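Local atomic coordinates of catalase (Corynebacterium glutamicum, PDB entry 4B7H), a protein that uses haem to break down hydrogen peroxide into water and oxygen, carries bound NADPH, and is inhibited by nitric oxide. Residues A[263-277]-A[302-315]. Sequence-based numbering, arbitrary orientation. Where two conformers were deposited one is given.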
loop_
_atom_site.group_PDB
_atom_site.type_symbol
_atom_site.label_atom_id
_atom_site.label_comp_id
_atom_site.label_asym_id
_atom_site.label_seq_id
_atom_site.Cartn_x
_atom_site.Cartn_y
_atom_site.Cartn_z
ATOM N N ILE A 263 -14.200 23.772 -23.570
ATOM C CA ILE A 263 -12.908 23.643 -24.228
ATOM C C ILE A 263 -13.025 22.902 -25.565
ATOM O O ILE A 263 -12.388 23.294 -26.547
ATOM C CB ILE A 263 -11.862 23.010 -23.294
ATOM C CG1 ILE A 263 -11.584 23.974 -22.142
ATOM C CG2 ILE A 263 -10.571 22.684 -24.049
ATOM C CD1 ILE A 263 -10.695 23.407 -21.086
ATOM N N GLU A 264 -13.858 21.861 -25.611
ATOM C CA GLU A 264 -14.079 21.125 -26.857
ATOM C C GLU A 264 -14.657 22.030 -27.947
ATOM O O GLU A 264 -14.358 21.863 -29.137
ATOM C CB GLU A 264 -15.018 19.937 -26.620
ATOM C CG GLU A 264 -14.377 18.760 -25.913
ATOM C CD GLU A 264 -13.212 18.168 -26.695
ATOM O OE1 GLU A 264 -13.416 17.819 -27.877
ATOM O OE2 GLU A 264 -12.091 18.062 -26.129
ATOM N N ASN A 265 -15.468 22.999 -27.529
ATOM C CA ASN A 265 -16.142 23.900 -28.458
ATOM C C ASN A 265 -15.318 25.136 -28.796
ATOM O O ASN A 265 -15.755 25.986 -29.564
ATOM C CB ASN A 265 -17.508 24.324 -27.904
ATOM C CG ASN A 265 -18.470 23.163 -27.767
ATOM O OD1 ASN A 265 -18.338 22.146 -28.449
ATOM N ND2 ASN A 265 -19.450 23.309 -26.880
ATOM N N GLY A 266 -14.128 25.249 -28.217
ATOM C CA GLY A 266 -13.265 26.382 -28.501
ATOM C C GLY A 266 -13.565 27.631 -27.691
ATOM O O GLY A 266 -13.003 28.701 -27.956
ATOM N N ASP A 267 -14.453 27.504 -26.707
ATOM C CA ASP A 267 -14.806 28.625 -25.842
ATOM C C ASP A 267 -13.876 28.639 -24.632
ATOM O O ASP A 267 -14.296 28.371 -23.497
ATOM C CB ASP A 267 -16.272 28.508 -25.408
ATOM C CG ASP A 267 -16.780 29.752 -24.697
ATOM O OD1 ASP A 267 -16.129 30.813 -24.791
ATOM O OD2 ASP A 267 -17.848 29.667 -24.051
ATOM N N PHE A 268 -12.610 28.947 -24.882
ATOM C CA PHE A 268 -11.582 28.835 -23.856
ATOM C C PHE A 268 -11.750 29.891 -22.767
ATOM O O PHE A 268 -11.718 31.083 -23.056
ATOM C CB PHE A 268 -10.198 28.979 -24.489
ATOM C CG PHE A 268 -9.941 28.035 -25.640
ATOM C CD1 PHE A 268 -10.293 26.688 -25.567
ATOM C CD2 PHE A 268 -9.342 28.504 -26.804
ATOM C CE1 PHE A 268 -10.040 25.829 -26.636
ATOM C CE2 PHE A 268 -9.092 27.660 -27.865
ATOM C CZ PHE A 268 -9.440 26.316 -27.782
ATOM N N PRO A 269 -11.911 29.461 -21.505
ATOM C CA PRO A 269 -12.068 30.429 -20.416
ATOM C C PRO A 269 -10.744 31.098 -20.050
ATOM O O PRO A 269 -9.672 30.468 -20.118
ATOM C CB PRO A 269 -12.584 29.574 -19.255
ATOM C CG PRO A 269 -12.016 28.221 -19.514
ATOM C CD PRO A 269 -12.010 28.071 -21.025
ATOM N N ILE A 270 -10.832 32.371 -19.671
ATOM C CA ILE A 270 -9.667 33.189 -19.373
ATOM C C ILE A 270 -9.838 33.851 -18.010
ATOM O O ILE A 270 -10.957 34.194 -17.612
ATOM C CB ILE A 270 -9.476 34.272 -20.464
ATOM C CG1 ILE A 270 -9.222 33.622 -21.825
ATOM C CG2 ILE A 270 -8.340 35.222 -20.115
ATOM C CD1 ILE A 270 -9.420 34.561 -22.989
ATOM N N TRP A 271 -8.733 33.996 -17.286
ATOM C CA TRP A 271 -8.695 34.775 -16.054
ATOM C C TRP A 271 -7.562 35.781 -16.134
ATOM O O TRP A 271 -6.464 35.450 -16.590
ATOM C CB TRP A 271 -8.428 33.873 -14.849
ATOM C CG TRP A 271 -9.599 33.055 -14.395
ATOM C CD1 TRP A 271 -10.407 33.308 -13.320
ATOM C CD2 TRP A 271 -10.100 31.852 -14.998
ATOM N NE1 TRP A 271 -11.382 32.338 -13.219
ATOM C CE2 TRP A 271 -11.209 31.430 -14.231
ATOM C CE3 TRP A 271 -9.712 31.087 -16.105
ATOM C CZ2 TRP A 271 -11.937 30.276 -14.534
ATOM C CZ3 TRP A 271 -10.437 29.937 -16.409
ATOM C CH2 TRP A 271 -11.537 29.542 -15.624
ATOM N N ASP A 272 -7.820 37.003 -15.683
ATOM C CA ASP A 272 -6.747 37.982 -15.546
ATOM C C ASP A 272 -6.014 37.789 -14.217
ATOM O O ASP A 272 -6.638 37.712 -13.160
ATOM C CB ASP A 272 -7.294 39.399 -15.687
ATOM C CG ASP A 272 -7.724 39.700 -17.104
ATOM O OD1 ASP A 272 -6.831 39.859 -17.966
ATOM O OD2 ASP A 272 -8.945 39.755 -17.361
ATOM N N VAL A 273 -4.689 37.679 -14.291
ATOM C CA VAL A 273 -3.846 37.460 -13.115
ATOM C C VAL A 273 -3.409 38.795 -12.527
ATOM O O VAL A 273 -2.771 39.599 -13.206
ATOM C CB VAL A 273 -2.592 36.634 -13.470
ATOM C CG1 VAL A 273 -1.711 36.445 -12.241
ATOM C CG2 VAL A 273 -2.988 35.282 -14.057
ATOM N N LYS A 274 -3.769 39.032 -11.271
ATOM C CA LYS A 274 -3.435 40.282 -10.598
ATOM C C LYS A 274 -2.895 39.983 -9.205
ATOM O O LYS A 274 -3.109 38.891 -8.668
ATOM C CB LYS A 274 -4.666 41.199 -10.508
ATOM C CG LYS A 274 -5.410 41.393 -11.828
ATOM C CD LYS A 274 -6.536 42.414 -11.710
ATOM C CE LYS A 274 -7.304 42.541 -13.023
ATOM N NZ LYS A 274 -6.443 43.063 -14.116
ATOM N N VAL A 275 -2.177 40.941 -8.631
ATOM C CA VAL A 275 -1.708 40.817 -7.261
ATOM C C VAL A 275 -2.001 42.071 -6.455
ATOM O O VAL A 275 -2.084 43.170 -7.001
ATOM C CB VAL A 275 -0.189 40.539 -7.183
ATOM C CG1 VAL A 275 0.104 39.092 -7.572
ATOM C CG2 VAL A 275 0.605 41.525 -8.054
ATOM N N GLN A 276 -2.184 41.887 -5.152
ATOM C CA GLN A 276 -2.030 42.977 -4.202
ATOM C C GLN A 276 -0.595 42.917 -3.719
ATOM O O GLN A 276 -0.062 41.831 -3.481
ATOM C CB GLN A 276 -2.973 42.814 -3.011
ATOM C CG GLN A 276 -4.447 42.907 -3.352
ATOM C CD GLN A 276 -5.326 42.618 -2.163
ATOM O OE1 GLN A 276 -5.437 41.470 -1.729
ATOM N NE2 GLN A 276 -5.957 43.659 -1.619
ATOM N N ILE A 277 0.039 44.077 -3.578
ATOM C CA ILE A 277 1.419 44.136 -3.123
ATOM C C ILE A 277 1.519 45.030 -1.895
ATOM O O ILE A 277 1.246 46.231 -1.970
ATOM C CB ILE A 277 2.359 44.649 -4.238
ATOM C CG1 ILE A 277 2.293 43.719 -5.458
ATOM C CG2 ILE A 277 3.796 44.773 -3.720
ATOM C CD1 ILE A 277 3.155 44.171 -6.623
ATOM N N TYR A 302 -4.912 48.283 -0.862
ATOM C CA TYR A 302 -3.995 47.605 -1.772
ATOM C C TYR A 302 -4.754 47.178 -3.019
ATOM O O TYR A 302 -5.300 46.074 -3.074
ATOM C CB TYR A 302 -3.325 46.415 -1.063
ATOM C CG TYR A 302 -2.498 46.902 0.097
ATOM C CD1 TYR A 302 -1.244 47.464 -0.118
ATOM C CD2 TYR A 302 -2.988 46.861 1.397
ATOM C CE1 TYR A 302 -0.488 47.951 0.933
ATOM C CE2 TYR A 302 -2.240 47.352 2.456
ATOM C CZ TYR A 302 -0.989 47.891 2.214
ATOM O OH TYR A 302 -0.244 48.382 3.264
ATOM N N PRO A 303 -4.827 48.076 -4.018
ATOM C CA PRO A 303 -5.585 47.769 -5.239
ATOM C C PRO A 303 -4.952 46.630 -6.027
ATOM O O PRO A 303 -3.792 46.301 -5.812
ATOM C CB PRO A 303 -5.495 49.071 -6.050
ATOM C CG PRO A 303 -5.159 50.129 -5.054
ATOM C CD PRO A 303 -4.301 49.453 -4.027
ATOM N N LEU A 304 -5.707 46.035 -6.939
ATOM C CA LEU A 304 -5.164 44.970 -7.766
ATOM C C LEU A 304 -4.206 45.533 -8.814
ATOM O O LEU A 304 -4.518 46.521 -9.488
ATOM C CB LEU A 304 -6.288 44.169 -8.419
ATOM C CG LEU A 304 -7.318 43.581 -7.443
ATOM C CD1 LEU A 304 -8.329 42.716 -8.189
ATOM C CD2 LEU A 304 -6.665 42.805 -6.287
ATOM N N ILE A 305 -3.033 44.912 -8.918
ATOM C CA ILE A 305 -2.007 45.286 -9.890
ATOM C C ILE A 305 -1.930 44.185 -10.948
ATOM O O ILE A 305 -1.763 43.017 -10.611
ATOM C CB ILE A 305 -0.617 45.445 -9.222
ATOM C CG1 ILE A 305 -0.536 46.729 -8.399
ATOM C CG2 ILE A 305 0.478 45.517 -10.265
ATOM C CD1 ILE A 305 -1.130 46.645 -7.059
ATOM N N PRO A 306 -2.056 44.543 -12.236
ATOM C CA PRO A 306 -2.115 43.511 -13.282
ATOM C C PRO A 306 -0.772 42.840 -13.561
ATOM O O PRO A 306 0.274 43.480 -13.459
ATOM C CB PRO A 306 -2.574 44.296 -14.512
ATOM C CG PRO A 306 -2.058 45.686 -14.273
ATOM C CD PRO A 306 -2.236 45.897 -12.788
ATOM N N VAL A 307 -0.814 41.556 -13.911
ATOM C CA VAL A 307 0.388 40.783 -14.204
ATOM C C VAL A 307 0.287 40.190 -15.606
ATOM O O VAL A 307 1.225 40.278 -16.406
ATOM C CB VAL A 307 0.597 39.641 -13.176
ATOM C CG1 VAL A 307 1.817 38.809 -13.545
ATOM C CG2 VAL A 307 0.732 40.209 -11.766
ATOM N N GLY A 308 -0.858 39.583 -15.902
ATOM C CA GLY A 308 -1.050 38.895 -17.170
ATOM C C GLY A 308 -2.383 38.176 -17.173
ATOM O O GLY A 308 -3.305 38.597 -16.477
ATOM N N TYR A 309 -2.505 37.113 -17.964
ATOM C CA TYR A 309 -3.728 36.319 -17.973
ATOM C C TYR A 309 -3.374 34.856 -18.168
ATOM O O TYR A 309 -2.273 34.530 -18.624
ATOM C CB TYR A 309 -4.682 36.781 -19.086
ATOM C CG TYR A 309 -4.204 36.469 -20.494
ATOM C CD1 TYR A 309 -3.399 37.363 -21.193
ATOM C CD2 TYR A 309 -4.568 35.284 -21.130
ATOM C CE1 TYR A 309 -2.959 37.077 -22.482
ATOM C CE2 TYR A 309 -4.136 34.985 -22.410
ATOM C CZ TYR A 309 -3.333 35.885 -23.088
ATOM O OH TYR A 309 -2.909 35.579 -24.369
ATOM N N PHE A 310 -4.303 33.966 -17.840
ATOM C CA PHE A 310 -4.151 32.578 -18.254
ATOM C C PHE A 310 -5.413 32.098 -18.959
ATOM O O PHE A 310 -6.507 32.635 -18.749
ATOM C CB PHE A 310 -3.679 31.647 -17.115
ATOM C CG PHE A 310 -4.702 31.386 -16.038
ATOM C CD1 PHE A 310 -5.714 30.454 -16.232
ATOM C CD2 PHE A 310 -4.607 32.026 -14.805
ATOM C CE1 PHE A 310 -6.636 30.188 -15.229
ATOM C CE2 PHE A 310 -5.530 31.770 -13.796
ATOM C CZ PHE A 310 -6.547 30.852 -14.013
ATOM N N ILE A 311 -5.235 31.112 -19.828
ATOM C CA ILE A 311 -6.298 30.598 -20.676
ATOM C C ILE A 311 -6.291 29.077 -20.593
ATOM O O ILE A 311 -5.224 28.462 -20.517
ATOM C CB ILE A 311 -6.109 31.094 -22.141
ATOM C CG1 ILE A 311 -7.247 30.626 -23.049
ATOM C CG2 ILE A 311 -4.729 30.708 -22.691
ATOM C CD1 ILE A 311 -7.236 31.291 -24.425
ATOM N N LEU A 312 -7.477 28.474 -20.557
ATOM C CA LEU A 312 -7.568 27.017 -20.544
ATOM C C LEU A 312 -7.956 26.572 -21.948
ATOM O O LEU A 312 -9.078 26.841 -22.403
ATOM C CB LEU A 312 -8.600 26.532 -19.524
ATOM C CG LEU A 312 -8.400 27.040 -18.093
ATOM C CD1 LEU A 312 -9.464 26.468 -17.156
ATOM C CD2 LEU A 312 -6.999 26.711 -17.593
ATOM N N ASN A 313 -7.030 25.907 -22.637
ATOM C CA ASN A 313 -7.265 25.544 -24.034
ATOM C C ASN A 313 -7.015 24.077 -24.389
ATOM O O ASN A 313 -6.954 23.729 -25.565
ATOM C CB ASN A 313 -6.474 26.466 -24.981
ATOM C CG ASN A 313 -4.964 26.342 -24.806
ATOM O OD1 ASN A 313 -4.472 25.499 -24.045
ATOM N ND2 ASN A 313 -4.219 27.184 -25.520
ATOM N N ARG A 314 -6.885 23.215 -23.385
ATOM C CA ARG A 314 -6.635 21.807 -23.650
ATOM C C ARG A 314 -7.303 20.937 -22.599
ATOM O O ARG A 314 -7.035 21.079 -21.403
ATOM C CB ARG A 314 -5.123 21.546 -23.684
ATOM C CG ARG A 314 -4.727 20.056 -23.707
ATOM C CD ARG A 314 -5.083 19.363 -25.033
ATOM N NE ARG A 314 -4.362 19.983 -26.141
ATOM C CZ ARG A 314 -4.930 20.666 -27.130
ATOM N NH1 ARG A 314 -6.251 20.785 -27.193
ATOM N NH2 ARG A 314 -4.171 21.216 -28.072
ATOM N N ASN A 315 -8.174 20.037 -23.043
ATOM C CA ASN A 315 -8.754 19.040 -22.158
ATOM C C ASN A 315 -7.716 17.959 -21.872
ATOM O O ASN A 315 -6.819 17.723 -22.692
ATOM C CB ASN A 315 -9.987 18.398 -22.804
ATOM C CG ASN A 315 -11.246 19.238 -22.651
ATOM O OD1 ASN A 315 -12.079 19.314 -23.563
ATOM N ND2 ASN A 315 -11.397 19.860 -21.494
HETATM O O HOH W 1 -4.684 41.286 -17.719
HETATM O O HOH W 2 -1.627 46.389 -3.996
#
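Trp271 and Phe310 meet as a hydrogen-bonded pair on neighbouring antiparallel strands, 270-277 and 305-314, of the catalase beta-barrel, and illustrate how cross-strand neighbours can mesh without full stacking. Phe310 has CG between its backbone N and carbonyl carbon (chi1 71°), a torsion that turns the ring over its partner: Trp271 CB sits over one face, 3.9 Å from the ring centroid, while the indole lies almost parallel but slid aside. Val273 CG2 instead reaches the edge of the same phenyl ring, 3.7 Å from CD2. Farther along, Leu312 CD1 touches Trp271 CZ3, and Leu103 of strand 100-108 packs against both Phe310 and Leu312. On the opposite face of the sheet, the Ile270 and Ile311 side chains run alongside each other, CG1 against CG1 at 3.8 Å. Beyond the strand, the Phe268 ring is sandwiched: Asn313 CB stands over the centre of one face, 3.7 Å from the centroid, and Gly266 O over the other. Asn313's amide plane is nearly perpendicular to that ring, and its polar atoms bond to Ser4 and Glu79. The ladder is interrupted by a classic beta bulge, where Val307 and Gly308 both face Val273. At the NADPH-proximal end, Gln276 OE1 is held by His229, which lines the cofactor pocket. Gln276 NE2 also bonds to Trp297 O and gives Tyr302 O a straight hydrogen bond of 2.9 Å (164°), lying in both the amide and carbonyl planes.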